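RING finger protein unkempt homolog (Mus musculus, PDB 5ELK) binds RNA sequence-specifically through clustered CCCH zinc fingers and represses translation, shaping the early morphology of cortical neurons during embryonic development. Local coordinates at residues Q86-C97 against P110-E118. Numbering follows the deposited sequence.
Sequences QFHPEIYKSTKC and PFCAFAHIE. With ZN (zinc ion), chain E; nucleotides of chain B.
Phe-111 turns its carbonyl O to the rim of the Phe-87 ring, 3.4 Å from CZ, while accepting a hydrogen bond from N1 of guanosine G5 of chain B. Next, Cys-112 and Cys-97 each bind the zinc ion through SG, a usual ligand for structural zinc. Ala-113 is small enough for its CB to lie over the Phe-87 face, a CH-pi contact 4.0 Å from the centroid; its O takes both Lys-93 N (2.8 Å) and N3 of uridine U3 of chain B. Phe-114 offers two flat faces, and the bases of U3 and A4 of chain B lie over opposite ones, with Gln-86 NE2 3.5 Å from CE1. A leucine here would probably lose this two-sided aromatic cover and leave both bases freer to shift. Lys-93, its chain bent about the CB-CG bond (chi2 -66°), brings NZ to Phe-114 O at 2.8 Å. Ala-115 forms a single beta bridge with Lys-96, its N bonding Thr-95 O and its O accepting from Cys-97 N at 2.7 Å. His-116 binds zinc through NE2, 2.1 Å away, and Cys-106 completes this CCCH finger's site. The two loops flank helix 98-103, the first following helix 82-86, while Phe-87 and Tyr-92 rest on helix 7-13.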
ATOM      1  N   GLN A  86       4.952   0.862  -0.187  1.00 25.03           N
ATOM      2  CA  GLN A  86       4.937  -0.581  -0.373  1.00 32.35           C
ATOM      3  C   GLN A  86       4.225  -0.959  -1.665  1.00 34.31           C
ATOM      4  O   GLN A  86       4.593  -1.933  -2.318  1.00 31.57           O
ATOM      5  CB  GLN A  86       4.281  -1.272   0.821  1.00 29.77           C
ATOM      6  CG  GLN A  86       5.138  -1.257   2.082  1.00 26.75           C
ATOM      7  CD  GLN A  86       4.759  -2.337   3.069  1.00 32.73           C
ATOM      8  OE1 GLN A  86       4.056  -2.083   4.043  1.00 42.59           O
ATOM      9  NE2 GLN A  86       5.223  -3.557   2.822  1.00 33.23           N
ATOM     10  N   PHE A  87       3.241  -0.155  -2.051  1.00 32.12           N
ATOM     11  CA  PHE A  87       2.469  -0.421  -3.253  1.00 24.50           C
ATOM     12  C   PHE A  87       2.825   0.560  -4.351  1.00 33.16           C
ATOM     13  O   PHE A  87       2.021   0.835  -5.240  1.00 30.44           O
ATOM     14  CB  PHE A  87       0.986  -0.370  -2.926  1.00 30.68           C
ATOM     15  CG  PHE A  87       0.551  -1.477  -2.019  1.00 29.47           C
ATOM     16  CD1 PHE A  87       0.672  -1.353  -0.654  1.00 29.35           C
ATOM     17  CD2 PHE A  87       0.060  -2.663  -2.536  1.00 36.84           C
ATOM     18  CE1 PHE A  87       0.289  -2.374   0.178  1.00 33.53           C
ATOM     19  CE2 PHE A  87      -0.326  -3.685  -1.700  1.00 31.19           C
ATOM     20  CZ  PHE A  87      -0.213  -3.542  -0.348  1.00 33.02           C
ATOM     21  N   HIS A  88       4.045   1.081  -4.302  1.00 35.90           N
ATOM     22  CA  HIS A  88       4.528   1.909  -5.389  1.00 30.86           C
ATOM     23  C   HIS A  88       4.883   1.012  -6.576  1.00 30.67           C
ATOM     24  O   HIS A  88       5.439  -0.067  -6.384  1.00 41.15           O
ATOM     25  CB  HIS A  88       5.749   2.710  -4.956  1.00 31.51           C
ATOM     26  CG  HIS A  88       6.115   3.797  -5.910  1.00 34.41           C
ATOM     27  ND1 HIS A  88       6.963   3.600  -6.984  1.00 36.74           N
ATOM     28  CD2 HIS A  88       5.728   5.095  -5.977  1.00 41.43           C
ATOM     29  CE1 HIS A  88       7.092   4.727  -7.654  1.00 41.42           C
ATOM     30  NE2 HIS A  88       6.353   5.651  -7.067  1.00 42.05           N
ATOM     31  N   PRO A  89       4.571   1.453  -7.807  1.00 30.26           N
ATOM     32  CA  PRO A  89       4.899   0.701  -9.027  1.00 32.77           C
ATOM     33  C   PRO A  89       6.312   0.127  -9.095  1.00 29.14           C
ATOM     34  O   PRO A  89       6.500  -0.894  -9.738  1.00 42.54           O
ATOM     35  CB  PRO A  89       4.728   1.751 -10.120  1.00 29.78           C
ATOM     36  CG  PRO A  89       3.632   2.613  -9.615  1.00 31.10           C
ATOM     37  CD  PRO A  89       3.818   2.680  -8.123  1.00 29.73           C
ATOM     38  N   GLU A  90       7.273   0.779  -8.451  1.00 31.77           N
ATOM     39  CA  GLU A  90       8.678   0.373  -8.497  1.00 35.95           C
ATOM     40  C   GLU A  90       9.083  -0.449  -7.275  1.00 36.91           C
ATOM     41  O   GLU A  90      10.196  -0.967  -7.206  1.00 48.30           O
ATOM     42  CB  GLU A  90       9.586   1.601  -8.578  1.00 38.84           C
ATOM     43  CG  GLU A  90       9.380   2.464  -9.800  1.00 51.38           C
ATOM     44  CD  GLU A  90      10.343   3.640  -9.841  1.00 63.72           C
ATOM     45  OE1 GLU A  90      10.427   4.305 -10.898  1.00 63.36           O
ATOM     46  OE2 GLU A  90      11.014   3.896  -8.816  1.00 64.20           O
ATOM     47  N   ILE A  91       8.174  -0.575  -6.317  1.00 34.91           N
ATOM     48  CA  ILE A  91       8.461  -1.264  -5.062  1.00 33.92           C
ATOM     49  C   ILE A  91       7.661  -2.567  -5.006  1.00 33.52           C
ATOM     50  O   ILE A  91       8.142  -3.583  -4.503  1.00 27.55           O
ATOM     51  CB  ILE A  91       8.068  -0.379  -3.843  1.00 29.92           C
ATOM     52  CG1 ILE A  91       8.814   0.964  -3.876  1.00 35.43           C
ATOM     53  CG2 ILE A  91       8.303  -1.115  -2.520  1.00 24.87           C
ATOM     54  CD1 ILE A  91      10.323   0.855  -3.715  1.00 41.19           C
ATOM     55  N   TYR A  92       6.438  -2.503  -5.531  1.00 22.77           N
ATOM     56  CA  TYR A  92       5.422  -3.534  -5.358  1.00 26.36           C
ATOM     57  C   TYR A  92       5.853  -4.842  -6.013  1.00 23.88           C
ATOM     58  O   TYR A  92       6.175  -4.853  -7.185  1.00 28.45           O
ATOM     59  CB  TYR A  92       4.103  -3.038  -5.961  1.00 23.77           C
ATOM     60  CG  TYR A  92       2.931  -3.993  -5.851  1.00 25.22           C
ATOM     61  CD1 TYR A  92       2.466  -4.427  -4.621  1.00 32.65           C
ATOM     62  CD2 TYR A  92       2.269  -4.447  -6.988  1.00 31.13           C
ATOM     63  CE1 TYR A  92       1.384  -5.307  -4.529  1.00 34.17           C
ATOM     64  CE2 TYR A  92       1.188  -5.316  -6.899  1.00 28.51           C
ATOM     65  CZ  TYR A  92       0.747  -5.737  -5.678  1.00 26.16           C
ATOM     66  OH  TYR A  92      -0.329  -6.603  -5.612  1.00 38.01           O
ATOM     67  N   LYS A  93       5.865  -5.928  -5.234  1.00 34.09           N
ATOM     68  CA  LYS A  93       6.246  -7.276  -5.702  1.00 32.13           C
ATOM     69  C   LYS A  93       7.678  -7.362  -6.218  1.00 40.36           C
ATOM     70  O   LYS A  93       8.019  -8.301  -6.938  1.00 39.01           O
ATOM     71  CB  LYS A  93       5.300  -7.782  -6.795  1.00 33.13           C
ATOM     72  CG  LYS A  93       3.839  -7.794  -6.410  1.00 42.90           C
ATOM     73  CD  LYS A  93       3.574  -8.791  -5.313  1.00 43.35           C
ATOM     74  CE  LYS A  93       2.094  -9.100  -5.158  1.00 36.58           C
ATOM     75  NZ  LYS A  93       1.887 -10.188  -4.163  1.00 40.27           N
ATOM     76  N   SER A  94       8.510  -6.391  -5.853  1.00 33.27           N
ATOM     77  CA  SER A  94       9.889  -6.353  -6.330  1.00 32.13           C
ATOM     78  C   SER A  94      10.800  -7.277  -5.515  1.00 31.74           C
ATOM     79  O   SER A  94      11.882  -7.645  -5.960  1.00 37.00           O
ATOM     80  CB  SER A  94      10.429  -4.921  -6.292  1.00 34.04           C
ATOM     81  OG  SER A  94      10.376  -4.397  -4.983  1.00 41.05           O
ATOM     82  N   THR A  95      10.338  -7.652  -4.328  1.00 32.58           N
ATOM     83  CA  THR A  95      11.135  -8.422  -3.379  1.00 29.45           C
ATOM     84  C   THR A  95      10.342  -9.616  -2.879  1.00 32.05           C
ATOM     85  O   THR A  95       9.163  -9.500  -2.543  1.00 36.50           O
ATOM     86  CB  THR A  95      11.531  -7.567  -2.154  1.00 35.06           C
ATOM     87  OG1 THR A  95      12.291  -6.430  -2.585  1.00 39.20           O
ATOM     88  CG2 THR A  95      12.356  -8.375  -1.164  1.00 33.53           C
ATOM     89  N   LYS A  96      11.011 -10.760  -2.808  1.00 40.82           N
ATOM     90  CA  LYS A  96      10.395 -12.008  -2.371  1.00 41.28           C
ATOM     91  C   LYS A  96       9.728 -11.906  -1.007  1.00 34.19           C
ATOM     92  O   LYS A  96      10.309 -11.405  -0.050  1.00 38.98           O
ATOM     93  CB  LYS A  96      11.453 -13.111  -2.299  1.00 43.08           C
ATOM     94  CG  LYS A  96      12.149 -13.405  -3.612  1.00 54.57           C
ATOM     95  CD  LYS A  96      13.082 -14.603  -3.485  1.00 62.85           C
ATOM     96  CE  LYS A  96      14.355 -14.273  -2.698  1.00 68.63           C
ATOM     97  NZ  LYS A  96      14.932 -15.460  -1.995  1.00 69.68           N
ATOM     98  N   CYS A  97       8.506 -12.410  -0.919  1.00 32.46           N
ATOM     99  CA  CYS A  97       7.811 -12.503   0.357  1.00 33.57           C
ATOM    100  C   CYS A  97       8.456 -13.574   1.242  1.00 42.62           C
ATOM    101  O   CYS A  97       8.512 -14.758   0.891  1.00 42.10           O
ATOM    102  CB  CYS A  97       6.335 -12.815   0.126  1.00 26.89           C
ATOM    103  SG  CYS A  97       5.368 -13.042   1.626  1.00 29.09           S
ATOM    104  N   PRO A 110      -3.741 -11.839  -1.035  1.00 35.45           N
ATOM    105  CA  PRO A 110      -3.783 -10.998  -2.238  1.00 32.82           C
ATOM    106  C   PRO A 110      -3.391  -9.540  -2.009  1.00 37.30           C
ATOM    107  O   PRO A 110      -3.359  -8.773  -2.970  1.00 40.42           O
ATOM    108  CB  PRO A 110      -5.246 -11.088  -2.674  1.00 38.26           C
ATOM    109  CG  PRO A 110      -5.999 -11.325  -1.394  1.00 42.48           C
ATOM    110  CD  PRO A 110      -5.091 -12.147  -0.525  1.00 36.06           C
ATOM    111  N   PHE A 111      -3.078  -9.173  -0.769  1.00 42.84           N
ATOM    112  CA  PHE A 111      -2.744  -7.792  -0.443  1.00 30.93           C
ATOM    113  C   PHE A 111      -1.342  -7.705   0.117  1.00 39.87           C
ATOM    114  O   PHE A 111      -0.940  -6.674   0.658  1.00 43.88           O
ATOM    115  CB  PHE A 111      -3.764  -7.213   0.536  1.00 32.78           C
ATOM    116  CG  PHE A 111      -5.169  -7.206   0.002  1.00 34.67           C
ATOM    117  CD1 PHE A 111      -5.427  -6.812  -1.296  1.00 55.29           C
ATOM    118  CD2 PHE A 111      -6.225  -7.615   0.784  1.00 37.07           C
ATOM    119  CE1 PHE A 111      -6.712  -6.815  -1.794  1.00 36.61           C
ATOM    120  CE2 PHE A 111      -7.514  -7.616   0.289  1.00 39.18           C
ATOM    121  CZ  PHE A 111      -7.753  -7.215  -1.003  1.00 47.88           C
ATOM    122  N   CYS A 112      -0.589  -8.788  -0.032  1.00 40.22           N
ATOM    123  CA  CYS A 112       0.834  -8.752   0.255  1.00 37.52           C
ATOM    124  C   CYS A 112       1.481  -7.864  -0.793  1.00 34.30           C
ATOM    125  O   CYS A 112       1.135  -7.952  -1.975  1.00 42.76           O
ATOM    126  CB  CYS A 112       1.441 -10.154   0.190  1.00 37.86           C
ATOM    127  SG  CYS A 112       3.169 -10.226   0.751  1.00 33.70           S
ATOM    128  N   ALA A 113       2.419  -7.023  -0.366  1.00 25.52           N
ATOM    129  CA  ALA A 113       3.119  -6.104  -1.274  1.00 35.14           C
ATOM    130  C   ALA A 113       4.402  -6.732  -1.804  1.00 29.05           C
ATOM    131  O   ALA A 113       5.136  -6.106  -2.574  1.00 39.16           O
ATOM    132  CB  ALA A 113       3.437  -4.785  -0.569  1.00 26.12           C
ATOM    133  N   PHE A 114       4.665  -7.966  -1.378  1.00 28.05           N
ATOM    134  CA  PHE A 114       5.861  -8.701  -1.782  1.00 32.00           C
ATOM    135  C   PHE A 114       5.548  -9.822  -2.763  1.00 33.69           C
ATOM    136  O   PHE A 114       4.399 -10.237  -2.918  1.00 31.23           O
ATOM    137  CB  PHE A 114       6.558  -9.259  -0.548  1.00 34.97           C
ATOM    138  CG  PHE A 114       7.065  -8.192   0.369  1.00 36.24           C
ATOM    139  CD1 PHE A 114       6.235  -7.628   1.324  1.00 38.56           C
ATOM    140  CD2 PHE A 114       8.353  -7.724   0.255  1.00 31.21           C
ATOM    141  CE1 PHE A 114       6.694  -6.635   2.158  1.00 33.64           C
ATOM    142  CE2 PHE A 114       8.811  -6.722   1.086  1.00 34.48           C
ATOM    143  CZ  PHE A 114       7.982  -6.183   2.039  1.00 32.32           C
ATOM    144  N   ALA A 115       6.583 -10.317  -3.424  1.00 32.44           N
ATOM    145  CA  ALA A 115       6.403 -11.307  -4.475  1.00 27.09           C
ATOM    146  C   ALA A 115       6.198 -12.700  -3.898  1.00 25.31           C
ATOM    147  O   ALA A 115       6.886 -13.119  -2.969  1.00 29.56           O
ATOM    148  CB  ALA A 115       7.585 -11.283  -5.421  1.00 30.15           C
ATOM    149  N   HIS A 116       5.225 -13.404  -4.450  1.00 32.84           N
ATOM    150  CA  HIS A 116       5.022 -14.807  -4.138  1.00 33.19           C
ATOM    151  C   HIS A 116       5.630 -15.615  -5.268  1.00 32.76           C
ATOM    152  O   HIS A 116       6.616 -15.194  -5.869  1.00 37.60           O
ATOM    153  CB  HIS A 116       3.536 -15.081  -3.933  1.00 29.56           C
ATOM    154  CG  HIS A 116       2.982 -14.403  -2.721  1.00 35.57           C
ATOM    155  ND1 HIS A 116       1.638 -14.214  -2.512  1.00 42.26           N
ATOM    156  CD2 HIS A 116       3.616 -13.858  -1.654  1.00 36.13           C
ATOM    157  CE1 HIS A 116       1.461 -13.584  -1.361  1.00 37.12           C
ATOM    158  NE2 HIS A 116       2.643 -13.361  -0.820  1.00 35.98           N
ATOM    159  N   ILE A 117       5.051 -16.767  -5.561  1.00 38.23           N
ATOM    160  CA  ILE A 117       5.632 -17.674  -6.530  1.00 29.22           C
ATOM    161  C   ILE A 117       4.967 -17.471  -7.857  1.00 33.48           C
ATOM    162  O   ILE A 117       3.765 -17.226  -7.920  1.00 30.86           O
ATOM    163  CB  ILE A 117       5.425 -19.120  -6.092  1.00 42.60           C
ATOM    164  CG1 ILE A 117       5.984 -19.290  -4.676  1.00 39.25           C
ATOM    165  CG2 ILE A 117       6.052 -20.092  -7.099  1.00 37.42           C
ATOM    166  CD1 ILE A 117       7.450 -18.932  -4.548  1.00 44.47           C
ATOM    167  N   GLU A 118       5.761 -17.572  -8.915  1.00 35.35           N
ATOM    168  CA  GLU A 118       5.248 -17.467 -10.264  1.00 38.19           C
ATOM    169  C   GLU A 118       4.039 -18.411 -10.396  1.00 40.59           C
ATOM    170  O   GLU A 118       4.158 -19.605 -10.119  1.00 37.45           O
ATOM    171  CB  GLU A 118       6.340 -17.843 -11.266  1.00 32.20           C
ATOM    172  CG  GLU A 118       5.928 -17.684 -12.725  1.00 33.75           C
ATOM    173  CD  GLU A 118       6.906 -18.317 -13.703  1.00 40.88           C
ATOM    174  OE1 GLU A 118       7.986 -18.786 -13.274  1.00 38.87           O
ATOM    175  OE2 GLU A 118       6.586 -18.344 -14.912  1.00 38.24           O
TER
HETATM  176 ZN    ZN E 403       3.240 -12.599   1.022  1.00 45.95          ZN
ATOM    177  P     U B   3      13.419  -0.444   0.164  1.00 55.00           P
ATOM    178  OP1   U B   3      14.067  -1.537   0.924  1.00 55.41           O
ATOM    179  OP2   U B   3      13.747  -0.196  -1.265  1.00 60.51           O
ATOM    180  O5'   U B   3      11.853  -0.701   0.248  1.00 53.39           O
ATOM    181  C5'   U B   3      10.964   0.332   0.642  1.00 48.71           C
ATOM    182  C4'   U B   3       9.832  -0.220   1.466  1.00 44.63           C
ATOM    183  O4'   U B   3       8.988  -1.052   0.615  1.00 43.95           O
ATOM    184  C3'   U B   3      10.269  -1.110   2.626  1.00 42.73           C
ATOM    185  O3'   U B   3       9.316  -0.994   3.687  1.00 42.59           O
ATOM    186  C2'   U B   3      10.182  -2.504   2.012  1.00 40.17           C
ATOM    187  O2'   U B   3      10.072  -3.558   2.946  1.00 39.41           O
ATOM    188  C1'   U B   3       8.928  -2.364   1.149  1.00 38.20           C
ATOM    189  N1    U B   3       8.824  -3.332   0.041  1.00 44.50           N
ATOM    190  C2    U B   3       7.576  -3.876  -0.246  1.00 42.07           C
ATOM    191  O2    U B   3       6.555  -3.583   0.364  1.00 37.73           O
ATOM    192  N3    U B   3       7.547  -4.783  -1.286  1.00 41.04           N
ATOM    193  C4    U B   3       8.615  -5.209  -2.045  1.00 41.52           C
ATOM    194  O4    U B   3       8.434  -6.037  -2.942  1.00 39.94           O
ATOM    195  C5    U B   3       9.864  -4.602  -1.682  1.00 44.70           C
ATOM    196  C6    U B   3       9.931  -3.712  -0.681  1.00 40.36           C
ATOM    197  P     A B   4       9.749  -1.278   5.211  1.00 44.60           P
ATOM    198  OP1   A B   4       9.245  -0.168   6.067  1.00 61.42           O
ATOM    199  OP2   A B   4      11.197  -1.608   5.177  1.00 46.17           O
ATOM    200  O5'   A B   4       8.969  -2.610   5.622  1.00 42.11           O
ATOM    201  C5'   A B   4       7.549  -2.620   5.721  1.00 40.52           C
ATOM    202  C4'   A B   4       7.018  -3.883   6.364  1.00 46.59           C
ATOM    203  O4'   A B   4       7.281  -5.039   5.517  1.00 41.31           O
ATOM    204  C3'   A B   4       7.576  -4.242   7.741  1.00 45.66           C
ATOM    205  O3'   A B   4       6.547  -4.949   8.423  1.00 51.17           O
ATOM    206  C2'   A B   4       8.667  -5.250   7.395  1.00 41.33           C
ATOM    207  O2'   A B   4       9.044  -6.094   8.467  1.00 47.26           O
ATOM    208  C1'   A B   4       7.983  -6.021   6.268  1.00 38.06           C
ATOM    209  N9    A B   4       8.878  -6.730   5.352  1.00 40.80           N
ATOM    210  C8    A B   4      10.085  -6.303   4.858  1.00 44.39           C
ATOM    211  N7    A B   4      10.628  -7.145   4.013  1.00 43.60           N
ATOM    212  C5    A B   4       9.722  -8.197   3.929  1.00 38.97           C
ATOM    213  C6    A B   4       9.735  -9.397   3.186  1.00 37.97           C
ATOM    214  N6    A B   4      10.731  -9.746   2.369  1.00 36.47           N
ATOM    215  N1    A B   4       8.671 -10.230   3.321  1.00 34.34           N
ATOM    216  C2    A B   4       7.672  -9.861   4.147  1.00 40.55           C
ATOM    217  N3    A B   4       7.547  -8.758   4.895  1.00 37.53           N
ATOM    218  C4    A B   4       8.623  -7.949   4.743  1.00 36.43           C
ATOM    219  P     G B   5       6.092  -4.568   9.909  1.00 50.04           P
ATOM    220  OP1   G B   5       7.033  -3.588  10.518  1.00 61.42           O
ATOM    221  OP2   G B   5       5.845  -5.857  10.608  1.00 52.90           O
ATOM    222  O5'   G B   5       4.657  -3.908   9.689  1.00 51.51           O
ATOM    223  C5'   G B   5       4.516  -2.509   9.472  1.00 49.75           C
ATOM    224  C4'   G B   5       3.163  -2.172   8.894  1.00 51.71           C
ATOM    225  O4'   G B   5       3.146  -2.520   7.482  1.00 48.57           O
ATOM    226  C3'   G B   5       1.971  -2.893   9.531  1.00 57.13           C
ATOM    227  O3'   G B   5       0.842  -2.020   9.569  1.00 62.99           O
ATOM    228  C2'   G B   5       1.699  -4.030   8.550  1.00 54.55           C
ATOM    229  O2'   G B   5       0.365  -4.503   8.551  1.00 56.73           O
ATOM    230  C1'   G B   5       2.059  -3.381   7.215  1.00 52.89           C
ATOM    231  N9    G B   5       2.472  -4.336   6.180  1.00 49.96           N
ATOM    232  C8    G B   5       3.608  -5.112   6.178  1.00 42.66           C
ATOM    233  N7    G B   5       3.703  -5.861   5.117  1.00 35.68           N
ATOM    234  C5    G B   5       2.564  -5.571   4.379  1.00 37.31           C
ATOM    235  C6    G B   5       2.122  -6.081   3.129  1.00 31.85           C
ATOM    236  O6    G B   5       2.664  -6.920   2.411  1.00 35.06           O
ATOM    237  N1    G B   5       0.914  -5.523   2.735  1.00 29.74           N
ATOM    238  C2    G B   5       0.223  -4.576   3.453  1.00 40.67           C
ATOM    239  N2    G B   5      -0.924  -4.151   2.903  1.00 38.65           N
ATOM    240  N3    G B   5       0.622  -4.086   4.618  1.00 39.38           N
ATOM    241  C4    G B   5       1.794  -4.625   5.018  1.00 41.92           C
TER